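PDB 3SGH: SusD homolog, which probably binds glycans at the cell surface of Bacteroides thetaiotaomicron, as expected of a SusD-like outer membrane lipoprotein of a polysaccharide uptake system. Local coordinates for residues Cys30-Gln33 against Asn34-Gln37; Phe89-Glu92 against Asn93-Lys97; Gly337-Ala340 against Lys341-Tyr344; Trp426-Phe429 against Arg430-Gly433; Asn466-Ala469 against Asn470-Ala474. All blocks are in the same frame, centred on the assembly; numbering follows the deposited sequence.

All five contacts are local, in a fold whose regular structure is nearly all helix. None touches another; the closest pairs come within about 12 Å between nearest atoms. Interaction 4 is buried, its centre about 11 Å from that of the chain. Interaction 2 is at the surface, its centre about 29 Å from the same point; interactions 1, 3 and 5 are partly buried and mark helix starts. Interactions 2 and 4 mark helix ends. Interactions 3 and 4 both touch helix 403-417; interaction 3 also packs on 319-331, which interaction 4 meets through a salt bridge. Stacking and salt bridges dominate interaction 4, whereas interaction 2 has a Schellman turn and a wide charge pair.

Interaction 1: residues Cys30-Gln33 against Asn34-Gln37; sequences CPQQ and NACQ
The amides of Gln-32 and Asn-34 cross obliquely, their planes 47° apart. Asn-34 OD1 sits at the edge of the Gln-32 amide, almost in its plane, and accepts from Gln-32 NE2 at 3.1 Å. Relative to the Asn-34 carbonyl, that donor stands above the plane, not on a lone pair. The other corner of the Gln-32 amide, OE1, turns to the backbone. It takes a good bond from Ala-35 N at 3.0 Å, nearly along the C=O axis. It also takes a bent, weak one from Asn-34 N at 2.8 Å. The bend at the second torsion of Gln-32 (chi2 -87°) brings the amide to the N-H groups that follow. Both corners of one amide are therefore used, which should fix its rotation and tell OE1 from NE2.

In the backbone, Gln-32 O accepts from Cys-36 N at 2.7 Å in a very straight bond, the first turn of the helix. Gln-37 N to Gln-33 O at 3.0 Å continues the pattern. The apolar side is small: Cys-30 CB lies 3.8 Å from Ala-35 CB, and Cys-30 O comes within 3.2 Å of Cys-36 CB.

Arg-79 and Tyr-83 of helix 75-84 cover the Ala-35 side, and Arg-79 also touches Gln-32 and Asn-34. Cys-30 leaves helix 26-29 with positive phi, and helix 33-40 begins three residues later. The arrangement is a side-chain N-cap, here made by a glutamine, at a tight helix-to-helix turn.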
loop_
_atom_site.group_PDB
_atom_site.type_symbol
_atom_site.label_atom_id
_atom_site.label_comp_id
_atom_site.label_asym_id
_atom_site.label_seq_id
_atom_site.Cartn_x
_atom_site.Cartn_y
_atom_site.Cartn_z
ATOM N N CYS A 30 7.588 -5.772 5.509
ATOM C CA CYS A 30 7.126 -6.387 6.787
ATOM C C CYS A 30 7.012 -7.917 6.732
ATOM O O CYS A 30 5.913 -8.462 6.904
ATOM C CB CYS A 30 5.793 -5.786 7.206
ATOM S SG CYS A 30 6.004 -4.047 7.764
ATOM N N PRO A 31 8.134 -8.619 6.512
ATOM C CA PRO A 31 8.104 -10.092 6.469
ATOM C C PRO A 31 7.861 -10.844 7.795
ATOM O O PRO A 31 7.333 -11.972 7.769
ATOM C CB PRO A 31 9.465 -10.450 5.905
ATOM C CG PRO A 31 10.353 -9.317 6.322
ATOM C CD PRO A 31 9.489 -8.086 6.231
ATOM N N GLN A 32 8.283 -10.278 8.920
ATOM C CA GLN A 32 8.112 -10.968 10.186
ATOM C C GLN A 32 6.611 -11.176 10.414
ATOM O O GLN A 32 5.787 -10.302 10.113
ATOM C CB GLN A 32 8.774 -10.184 11.301
ATOM C CG GLN A 32 8.898 -10.938 12.634
ATOM C CD GLN A 32 7.704 -10.828 13.529
ATOM O OE1 GLN A 32 6.855 -9.926 13.366
ATOM N NE2 GLN A 32 7.635 -11.717 14.515
ATOM N N GLN A 33 6.239 -12.303 11.003
ATOM C CA GLN A 33 4.853 -12.703 11.007
ATOM C C GLN A 33 3.899 -11.683 11.648
ATOM O O GLN A 33 2.804 -11.476 11.128
ATOM C CB GLN A 33 4.682 -14.104 11.627
ATOM C CG GLN A 33 5.034 -14.159 13.108
ATOM C CD GLN A 33 5.372 -15.546 13.561
ATOM O OE1 GLN A 33 6.225 -16.235 12.951
ATOM N NE2 GLN A 33 4.687 -16.006 14.591
ATOM N N ASN A 34 4.308 -11.040 12.754
ATOM C CA ASN A 34 3.441 -10.052 13.407
ATOM C C ASN A 34 3.444 -8.709 12.695
ATOM O O ASN A 34 2.399 -8.088 12.584
ATOM C CB ASN A 34 3.858 -9.884 14.858
ATOM C CG ASN A 34 3.884 -11.230 15.596
ATOM O OD1 ASN A 34 4.928 -11.670 16.051
ATOM N ND2 ASN A 34 2.751 -11.907 15.631
ATOM N N ALA A 35 4.594 -8.278 12.199
ATOM C CA ALA A 35 4.670 -7.095 11.323
ATOM C C ALA A 35 3.759 -7.290 10.111
ATOM O O ALA A 35 3.033 -6.381 9.744
ATOM C CB ALA A 35 6.131 -6.869 10.856
ATOM N N CYS A 36 3.840 -8.484 9.500
ATOM C CA CYS A 36 3.007 -8.842 8.351
ATOM C C CYS A 36 1.514 -8.749 8.693
ATOM O O CYS A 36 0.746 -8.119 7.968
ATOM C CB CYS A 36 3.384 -10.222 7.806
ATOM S SG CYS A 36 2.594 -10.562 6.237
ATOM N N GLN A 37 1.110 -9.318 9.818
ATOM C CA GLN A 37 -0.281 -9.233 10.193
ATOM C C GLN A 37 -0.686 -7.783 10.392
ATOM O O GLN A 37 -1.701 -7.342 9.848
ATOM C CB GLN A 37 -0.627 -10.025 11.425
ATOM C CG GLN A 37 -2.163 -9.887 11.734
ATOM C CD GLN A 37 -2.658 -10.984 12.671
ATOM O OE1 GLN A 37 -2.059 -11.225 13.737
ATOM N NE2 GLN A 37 -3.745 -11.642 12.275
#

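Interaction 2: residues Phe89-Glu92 against Asn93-Lys97; sequences FLVE and NSTEK
Val-91 and Thr-95 form the tight part, one helical turn apart. Val-91 O accepts twice from Thr-95: from its N at 2.9 Å and from its OG1 at 2.7 Å. The hydroxyl comes from above the carbonyl plane. It can do so because OG1 stands between the backbone N and the carbonyl carbon (chi1 61°), which folds it back on the helix. The same torsion sets CG2 beside Val-91 CG1, 3.9 Å away.

The helix then stops. Glu-96 has positive phi, and Lys-97 N bonds to Glu-92 O at 3.2 Å, in the carbonyl plane. This is a Schellman motif.

Asn-93 and the amine end of Lys-97 make the loose side, open to solvent. Glu-92 beside them is held. The Lys-97 chain lies across it, CG to CG at 3.6 Å, so their methylenes touch. Lys-97 NZ stays 4.1 Å from Glu-92 OE2, beyond a salt bridge, though some attraction is likely. Glu-92 OE2 is bonded instead to Tyr-102 OH. Glu-92 OE1 takes a hydrogen bond from a water at 2.6 Å, and the water also donates to Asn-93 OD1 at 2.8 Å.

Val-91 faces inward, against Leu-20 of helix 17-24 and Ile-101 and Ala-105 of helix 100-120. The last turn of helix 87-95 is thus wedged between those two helices, with Thr-95 touching Ala-17 and Tyr-102.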
loop_
_atom_site.group_PDB
_atom_site.type_symbol
_atom_site.label_atom_id
_atom_site.label_comp_id
_atom_site.label_asym_id
_atom_site.label_seq_id
_atom_site.Cartn_x
_atom_site.Cartn_y
_atom_site.Cartn_z
ATOM N N PHE A 89 19.013 7.604 13.348
ATOM C CA PHE A 89 19.923 8.592 13.942
ATOM C C PHE A 89 21.300 8.034 14.194
ATOM O O PHE A 89 22.296 8.731 14.035
ATOM C CB PHE A 89 19.362 9.185 15.226
ATOM C CG PHE A 89 18.150 10.029 14.987
ATOM C CD1 PHE A 89 18.227 11.142 14.175
ATOM C CD2 PHE A 89 16.932 9.708 15.549
ATOM C CE1 PHE A 89 17.109 11.936 13.931
ATOM C CE2 PHE A 89 15.818 10.515 15.318
ATOM C CZ PHE A 89 15.904 11.603 14.511
ATOM N N LEU A 90 21.364 6.765 14.548
ATOM C CA LEU A 90 22.644 6.094 14.675
ATOM C C LEU A 90 23.401 6.076 13.343
ATOM O O LEU A 90 24.621 6.317 13.320
ATOM C CB LEU A 90 22.435 4.667 15.197
ATOM C CG LEU A 90 21.968 4.549 16.651
ATOM C CD1 LEU A 90 21.613 3.076 16.945
ATOM C CD2 LEU A 90 23.006 5.023 17.659
ATOM N N VAL A 91 22.691 5.839 12.237
ATOM C CA VAL A 91 23.321 5.865 10.915
ATOM C C VAL A 91 23.734 7.284 10.564
ATOM O O VAL A 91 24.833 7.528 10.069
ATOM C CB VAL A 91 22.433 5.289 9.795
ATOM C CG1 VAL A 91 23.059 5.527 8.423
ATOM C CG2 VAL A 91 22.174 3.763 10.046
ATOM N N GLU A 92 22.846 8.223 10.805
ATOM C CA GLU A 92 23.121 9.614 10.475
ATOM C C GLU A 92 24.383 10.095 11.161
ATOM O O GLU A 92 25.247 10.744 10.541
ATOM C CB GLU A 92 21.928 10.482 10.894
ATOM C CG GLU A 92 22.097 11.969 10.572
ATOM C CD GLU A 92 20.772 12.735 10.637
ATOM O OE1 GLU A 92 20.286 12.910 11.769
ATOM O OE2 GLU A 92 20.208 13.113 9.563
ATOM N N ASN A 93 24.504 9.762 12.443
ATOM C CA ASN A 93 25.676 10.177 13.253
ATOM C C ASN A 93 26.972 9.480 12.803
ATOM O O ASN A 93 27.988 10.141 12.554
ATOM C CB ASN A 93 25.395 9.966 14.753
ATOM C CG ASN A 93 24.392 10.987 15.312
ATOM O OD1 ASN A 93 24.141 12.048 14.703
ATOM N ND2 ASN A 93 23.798 10.664 16.464
ATOM N N SER A 94 26.916 8.157 12.644
ATOM C CA SER A 94 28.059 7.374 12.186
ATOM C C SER A 94 28.590 7.824 10.820
ATOM O O SER A 94 29.813 7.949 10.634
ATOM C CB SER A 94 27.670 5.889 12.096
ATOM O OG SER A 94 28.707 5.143 11.488
ATOM N N THR A 95 27.675 8.093 9.879
ATOM C CA THR A 95 28.043 8.461 8.511
ATOM C C THR A 95 28.313 9.966 8.314
ATOM O O THR A 95 28.752 10.377 7.225
ATOM C CB THR A 95 26.923 8.047 7.482
ATOM O OG1 THR A 95 25.693 8.741 7.793
ATOM C CG2 THR A 95 26.740 6.512 7.461
ATOM N N GLU A 96 28.028 10.766 9.342
ATOM C CA GLU A 96 28.096 12.217 9.277
ATOM C C GLU A 96 27.312 12.744 8.069
ATOM O O GLU A 96 27.778 13.653 7.360
ATOM C CB GLU A 96 29.573 12.685 9.270
ATOM C CG GLU A 96 30.386 12.027 10.410
ATOM C CD GLU A 96 31.833 12.468 10.509
ATOM O OE1 GLU A 96 32.338 13.121 9.570
ATOM O OE2 GLU A 96 32.477 12.116 11.529
ATOM N N LYS A 97 26.124 12.176 7.838
ATOM C CA LYS A 97 25.202 12.672 6.804
ATOM C C LYS A 97 25.799 12.642 5.407
ATOM O O LYS A 97 25.488 13.491 4.563
ATOM C CB LYS A 97 24.700 14.093 7.116
ATOM C CG LYS A 97 23.831 14.164 8.361
ATOM C CD LYS A 97 23.544 15.607 8.726
ATOM C CE LYS A 97 22.819 15.705 10.038
ATOM N NZ LYS A 97 21.895 16.850 9.977
HETATM O O HOH W 1 21.497 12.699 14.109
#

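Interaction 3: residues Gly337-Ala340 against Lys341-Tyr344; sequences GGDA and KTFY
Phe-343 folds back against the loop that leads into its own helix. Its ring leaves CB on the side of the backbone N (chi1 -71°), which turns it toward the helix start. CB lies 3.9 Å from Asp-339 O, and CG is equally far from that oxygen, at 3.9 Å. CD2 is nearer to Asp-339 O, at 3.4 Å. CE2 reaches Gly-338 CA at 3.5 Å, and CZ, at the tip, is 3.9 Å from Gly-338 N. A side chain at Gly-338 would run into CE2, so the close fit depends on glycine there. Phe-343 N also bonds to Asp-339 O, the first backbone bond of the helix. With an alanine here the contacts of CE2 and CZ with Gly-338 would be gone, which would probably open a gap beside the loop and let it move.

Asp-339 is the N-cap. Its OD1 accepts from Thr-342 N at 2.9 Å and from Thr-342 OG1 at 2.6 Å. The N-H comes nearly in line with the C-O bond, whereas the hydroxyl comes from above the carboxylate plane. Two bonds grip OD1, which probably limits its movement. A water bridges the two residues: it accepts from Asp-339 N and donates to Thr-342 OG1 at 2.9 Å.

The ring of Phe-343 continues onto Arg-326 and Ala-327 of helix 319-331. Tyr-344 packs on helix 403-417, and its OH bonds to Ile-395 O, which precedes that helix. The start of helix 340-354 is thus packed against both of those helices.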
loop_
_atom_site.group_PDB
_atom_site.type_symbol
_atom_site.label_atom_id
_atom_site.label_comp_id
_atom_site.label_asym_id
_atom_site.label_seq_id
_atom_site.Cartn_x
_atom_site.Cartn_y
_atom_site.Cartn_z
ATOM N N GLY A 337 6.266 11.815 -20.385
ATOM C CA GLY A 337 7.077 11.059 -21.351
ATOM C C GLY A 337 6.292 10.097 -22.230
ATOM O O GLY A 337 6.878 9.230 -22.891
ATOM N N GLY A 338 4.984 10.277 -22.269
ATOM C CA GLY A 338 4.074 9.361 -22.933
ATOM C C GLY A 338 2.632 9.679 -22.605
ATOM O O GLY A 338 2.331 10.421 -21.653
ATOM N N ASP A 339 1.709 9.095 -23.370
ATOM C CA ASP A 339 0.304 9.343 -23.134
ATOM C C ASP A 339 -0.300 8.264 -22.237
ATOM O O ASP A 339 0.332 7.232 -21.938
ATOM C CB ASP A 339 -0.517 9.522 -24.444
ATOM C CG ASP A 339 -0.534 8.265 -25.357
ATOM O OD1 ASP A 339 -0.379 7.137 -24.885
ATOM O OD2 ASP A 339 -0.763 8.429 -26.588
ATOM N N ALA A 340 -1.510 8.548 -21.769
ATOM C CA ALA A 340 -2.193 7.650 -20.811
ATOM C C ALA A 340 -2.362 6.228 -21.337
ATOM O O ALA A 340 -2.078 5.269 -20.627
ATOM C CB ALA A 340 -3.540 8.209 -20.402
ATOM N N LYS A 341 -2.848 6.093 -22.569
ATOM C CA LYS A 341 -3.028 4.778 -23.164
ATOM C C LYS A 341 -1.727 3.979 -23.142
ATOM O O LYS A 341 -1.740 2.797 -22.811
ATOM C CB LYS A 341 -3.560 4.864 -24.617
ATOM C CG LYS A 341 -3.759 3.479 -25.257
ATOM C CD LYS A 341 -4.309 3.575 -26.710
ATOM C CE LYS A 341 -4.486 2.146 -27.316
ATOM N NZ LYS A 341 -4.853 2.186 -28.772
ATOM N N THR A 342 -0.627 4.606 -23.533
ATOM C CA THR A 342 0.639 3.920 -23.652
ATOM C C THR A 342 1.064 3.389 -22.281
ATOM O O THR A 342 1.408 2.203 -22.130
ATOM C CB THR A 342 1.753 4.880 -24.217
ATOM O OG1 THR A 342 1.386 5.300 -25.551
ATOM C CG2 THR A 342 3.136 4.138 -24.206
ATOM N N PHE A 343 0.935 4.220 -21.263
ATOM C CA PHE A 343 1.313 3.799 -19.920
ATOM C C PHE A 343 0.351 2.773 -19.312
ATOM O O PHE A 343 0.800 1.833 -18.635
ATOM C CB PHE A 343 1.531 4.992 -18.988
ATOM C CG PHE A 343 2.780 5.780 -19.294
ATOM C CD1 PHE A 343 4.029 5.174 -19.288
ATOM C CD2 PHE A 343 2.707 7.150 -19.557
ATOM C CE1 PHE A 343 5.186 5.912 -19.565
ATOM C CE2 PHE A 343 3.863 7.889 -19.807
ATOM C CZ PHE A 343 5.100 7.255 -19.822
ATOM N N TYR A 344 -0.948 2.926 -19.593
ATOM C CA TYR A 344 -1.941 1.927 -19.169
ATOM C C TYR A 344 -1.616 0.535 -19.707
ATOM O O TYR A 344 -1.528 -0.448 -18.930
ATOM C CB TYR A 344 -3.322 2.382 -19.605
ATOM C CG TYR A 344 -4.436 1.414 -19.342
ATOM C CD1 TYR A 344 -4.986 1.289 -18.071
ATOM C CD2 TYR A 344 -4.994 0.663 -20.387
ATOM C CE1 TYR A 344 -6.038 0.450 -17.837
ATOM C CE2 TYR A 344 -6.060 -0.201 -20.147
ATOM C CZ TYR A 344 -6.574 -0.303 -18.876
ATOM O OH TYR A 344 -7.635 -1.153 -18.622
HETATM O O HOH W 2 2.917 7.781 -25.828
#

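Interaction 4: residues Trp426-Phe429 against Arg430-Gly433; sequences WADF and RRTG
The last turns of helix 424-432 carry an i to i+4 cation-pi stack, Arg-430 on Trp-426. The guanidinium lies flat over one face of the indole, planes 20° apart, with CZ 3.8 Å from the centroid of the six-membered ring. Arg-430 CD makes a CH-pi contact with the five-membered ring, 3.7 Å from its centroid. The bend at chi3 (-72°) also lets NE reach Trp-426 O at 3.3 Å, while Arg-430 N meets that oxygen from the opposite face. A leucine in place of Trp-426 would probably leave the guanidinium face without its partner and Gln-454 O without the indole N-H.

Asp-428 OD1 forms a salt bridge with Arg-431 NH2 at 3.0 Å, with the two groups nearly perpendicular. A water joins the same OD1 to Arg-431 NE. Thr-432 adds OG1 to Asp-428 O at 2.8 Å. Gly-433 then leaves helical angles, with positive phi.

Arg-430 gives NH1 and NH2 to Arg-455 O and Ser-118 O, and Trp-426 NE1 bonds to Gln-454 O. Lys-414 pairs with Asp-428 and Glu-328 with Arg-431. Asp-428 and Arg-431 thus have opposite charges as partners, and Arg-430 has carbonyl oxygens and the indole, which probably lowers the cost of burial.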
loop_
_atom_site.group_PDB
_atom_site.type_symbol
_atom_site.label_atom_id
_atom_site.label_comp_id
_atom_site.label_asym_id
_atom_site.label_seq_id
_atom_site.Cartn_x
_atom_site.Cartn_y
_atom_site.Cartn_z
ATOM N N TRP A 426 -6.563 1.470 -0.622
ATOM C CA TRP A 426 -7.208 2.343 0.350
ATOM C C TRP A 426 -6.809 3.792 0.090
ATOM O O TRP A 426 -7.631 4.700 0.220
ATOM C CB TRP A 426 -6.826 1.923 1.744
ATOM C CG TRP A 426 -7.582 2.648 2.790
ATOM C CD1 TRP A 426 -8.830 3.182 2.687
ATOM C CD2 TRP A 426 -7.166 2.832 4.134
ATOM N NE1 TRP A 426 -9.193 3.725 3.862
ATOM C CE2 TRP A 426 -8.188 3.539 4.779
ATOM C CE3 TRP A 426 -6.013 2.504 4.844
ATOM C CZ2 TRP A 426 -8.100 3.941 6.113
ATOM C CZ3 TRP A 426 -5.930 2.864 6.181
ATOM C CH2 TRP A 426 -6.995 3.571 6.802
ATOM N N ALA A 427 -5.543 3.995 -0.255
ATOM C CA ALA A 427 -5.050 5.336 -0.526
ATOM C C ALA A 427 -5.700 5.932 -1.778
ATOM O O ALA A 427 -6.235 7.058 -1.733
ATOM C CB ALA A 427 -3.540 5.364 -0.651
ATOM N N ASP A 428 -5.706 5.186 -2.879
ATOM C CA ASP A 428 -6.342 5.665 -4.138
ATOM C C ASP A 428 -7.848 5.848 -3.947
ATOM O O ASP A 428 -8.442 6.832 -4.452
ATOM C CB ASP A 428 -6.037 4.744 -5.350
ATOM C CG ASP A 428 -4.599 4.920 -5.901
ATOM O OD1 ASP A 428 -3.847 5.807 -5.405
ATOM O OD2 ASP A 428 -4.235 4.192 -6.862
ATOM N N PHE A 429 -8.496 4.978 -3.193
ATOM C CA PHE A 429 -9.921 5.153 -2.949
ATOM C C PHE A 429 -10.182 6.471 -2.134
ATOM O O PHE A 429 -11.084 7.245 -2.454
ATOM C CB PHE A 429 -10.541 3.947 -2.275
ATOM C CG PHE A 429 -11.992 4.186 -1.867
ATOM C CD1 PHE A 429 -13.000 4.171 -2.818
ATOM C CD2 PHE A 429 -12.311 4.511 -0.559
ATOM C CE1 PHE A 429 -14.300 4.446 -2.467
ATOM C CE2 PHE A 429 -13.622 4.793 -0.180
ATOM C CZ PHE A 429 -14.626 4.755 -1.151
ATOM N N ARG A 430 -9.400 6.692 -1.085
ATOM C CA ARG A 430 -9.593 7.878 -0.253
ATOM C C ARG A 430 -9.296 9.134 -1.067
ATOM O O ARG A 430 -9.910 10.179 -0.849
ATOM C CB ARG A 430 -8.704 7.822 0.997
ATOM C CG ARG A 430 -9.242 6.884 2.046
ATOM C CD ARG A 430 -8.356 6.882 3.327
ATOM N NE ARG A 430 -7.099 6.217 3.085
ATOM C CZ ARG A 430 -5.991 6.383 3.803
ATOM N NH1 ARG A 430 -6.021 7.144 4.876
ATOM N NH2 ARG A 430 -4.856 5.776 3.443
ATOM N N ARG A 431 -8.396 9.001 -2.055
ATOM C CA ARG A 431 -7.996 10.166 -2.858
ATOM C C ARG A 431 -8.975 10.469 -3.995
ATOM O O ARG A 431 -9.172 11.642 -4.327
ATOM C CB ARG A 431 -6.557 9.960 -3.403
ATOM C CG ARG A 431 -5.969 11.136 -4.199
ATOM C CD ARG A 431 -4.525 10.924 -4.521
ATOM N NE ARG A 431 -4.273 9.677 -5.251
ATOM C CZ ARG A 431 -4.389 9.507 -6.575
ATOM N NH1 ARG A 431 -4.739 10.519 -7.349
ATOM N NH2 ARG A 431 -4.170 8.308 -7.113
ATOM N N THR A 432 -9.536 9.422 -4.629
ATOM C CA THR A 432 -10.248 9.583 -5.911
ATOM C C THR A 432 -11.635 8.925 -5.995
ATOM O O THR A 432 -12.409 9.225 -6.932
ATOM C CB THR A 432 -9.459 8.946 -7.091
ATOM O OG1 THR A 432 -9.460 7.516 -6.951
ATOM C CG2 THR A 432 -8.015 9.437 -7.133
ATOM N N GLY A 433 -11.943 8.035 -5.067
ATOM C CA GLY A 433 -13.110 7.157 -5.144
ATOM C C GLY A 433 -12.931 5.845 -5.913
ATOM O O GLY A 433 -13.878 5.033 -5.966
HETATM O O HOH W 3 -2.453 7.669 -3.899
#

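Interaction 5: residues Asn466-Ala469 against Asn470-Ala474; sequences NNKA and NVEAA
Asn-467 and Asn-470 cross at a slant, with their amide planes almost perpendicular, 79° apart. Asn-470 ND2 donates to Asn-467 OD1 at 3.0 Å. It arrives in the carbonyl plane, on a lone pair, while OD1 is tilted away from the plane of the donor amide. Asn-467 CG is anti to the backbone N (chi1 -167°), which carries OD1 forward along the helix start to its partner. A water also donates to Asn-467 OD1, at 2.7 Å, and accepts from Asn-470 N at 3.1 Å. Asn-467 holds the N-cap position but makes no direct capping bond; the water links OD1 to the N-H of Asn-470, in the first turn.

Away from the amides, Lys-468 and Glu-472 lie one turn apart. The lysine chain runs out extended and bends only at its end (chi4 61°), which brings NZ over the carboxylate. NZ meets Glu-472 OE2 at 2.8 Å from above the carboxylate plane, in a salt bridge. Glu-472 CG folds close to Lys-468 O, 3.1 Å away. Val-471 N to Asn-467 O and Glu-472 N to Lys-468 O are the ordinary helix bonds beneath.

Asn-467 ND2 is bonded to Glu-463 OE1 and Ala-135 O, and Val-471 rests on Tyr-137. The buried amide is thus used at both ends. The salt bridge joins two exposed residues, so water probably weakens its pull.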
loop_
_atom_site.group_PDB
_atom_site.type_symbol
_atom_site.label_atom_id
_atom_site.label_comp_id
_atom_site.label_asym_id
_atom_site.label_seq_id
_atom_site.Cartn_x
_atom_site.Cartn_y
_atom_site.Cartn_z
ATOM N N ASN A 466 2.721 9.713 26.945
ATOM C CA ASN A 466 4.117 10.159 27.064
ATOM C C ASN A 466 4.527 11.372 26.256
ATOM O O ASN A 466 5.636 11.896 26.442
ATOM C CB ASN A 466 5.044 9.005 26.719
ATOM C CG ASN A 466 4.773 7.796 27.584
ATOM O OD1 ASN A 466 5.008 7.833 28.794
ATOM N ND2 ASN A 466 4.258 6.749 26.981
ATOM N N ASN A 467 3.670 11.807 25.338
ATOM C CA ASN A 467 3.954 12.970 24.519
ATOM C C ASN A 467 2.678 13.818 24.425
ATOM O O ASN A 467 2.304 14.314 23.356
ATOM C CB ASN A 467 4.439 12.508 23.149
ATOM C CG ASN A 467 5.063 13.627 22.311
ATOM O OD1 ASN A 467 5.466 14.676 22.824
ATOM N ND2 ASN A 467 5.151 13.391 21.004
ATOM N N LYS A 468 2.043 14.003 25.580
ATOM C CA LYS A 468 0.699 14.544 25.668
ATOM C C LYS A 468 0.467 15.935 25.041
ATOM O O LYS A 468 -0.464 16.115 24.265
ATOM C CB LYS A 468 0.270 14.625 27.123
ATOM C CG LYS A 468 -1.224 14.969 27.328
ATOM C CD LYS A 468 -1.514 15.048 28.842
ATOM C CE LYS A 468 -2.850 15.661 29.103
ATOM N NZ LYS A 468 -3.909 14.831 28.471
ATOM N N ALA A 469 1.274 16.906 25.426
ATOM C CA ALA A 469 1.137 18.266 24.907
ATOM C C ALA A 469 1.284 18.270 23.376
ATOM O O ALA A 469 0.480 18.894 22.667
ATOM C CB ALA A 469 2.189 19.261 25.628
ATOM N N ASN A 470 2.247 17.525 22.831
ATOM C CA ASN A 470 2.460 17.592 21.391
ATOM C C ASN A 470 1.377 16.857 20.602
ATOM O O ASN A 470 0.932 17.323 19.565
ATOM C CB ASN A 470 3.859 17.070 21.022
ATOM C CG ASN A 470 4.974 17.996 21.506
ATOM O OD1 ASN A 470 4.804 19.196 21.509
ATOM N ND2 ASN A 470 6.109 17.438 21.918
ATOM N N VAL A 471 0.939 15.704 21.099
ATOM C CA VAL A 471 -0.135 14.986 20.402
ATOM C C VAL A 471 -1.455 15.780 20.474
ATOM O O VAL A 471 -2.200 15.822 19.532
ATOM C CB VAL A 471 -0.267 13.499 20.823
ATOM C CG1 VAL A 471 -0.954 13.321 22.112
ATOM C CG2 VAL A 471 -0.982 12.718 19.662
ATOM N N GLU A 472 -1.729 16.443 21.587
ATOM C CA GLU A 472 -2.942 17.276 21.675
ATOM C C GLU A 472 -2.917 18.448 20.684
ATOM O O GLU A 472 -3.947 18.809 20.102
ATOM C CB GLU A 472 -3.159 17.747 23.122
ATOM C CG GLU A 472 -3.506 16.592 24.027
ATOM C CD GLU A 472 -3.879 16.962 25.468
ATOM O OE1 GLU A 472 -3.456 18.012 25.998
ATOM O OE2 GLU A 472 -4.600 16.140 26.067
ATOM N N ALA A 473 -1.738 19.035 20.486
ATOM C CA ALA A 473 -1.537 20.051 19.453
ATOM C C ALA A 473 -1.744 19.484 18.062
ATOM O O ALA A 473 -2.330 20.158 17.187
ATOM C CB ALA A 473 -0.166 20.688 19.585
ATOM N N ALA A 474 -1.301 18.244 17.847
ATOM C CA ALA A 474 -1.453 17.590 16.566
ATOM C C ALA A 474 -2.925 17.355 16.187
ATOM O O ALA A 474 -3.253 17.324 14.995
ATOM C CB ALA A 474 -0.680 16.270 16.509
HETATM O O HOH W 4 4.551 16.508 24.580
#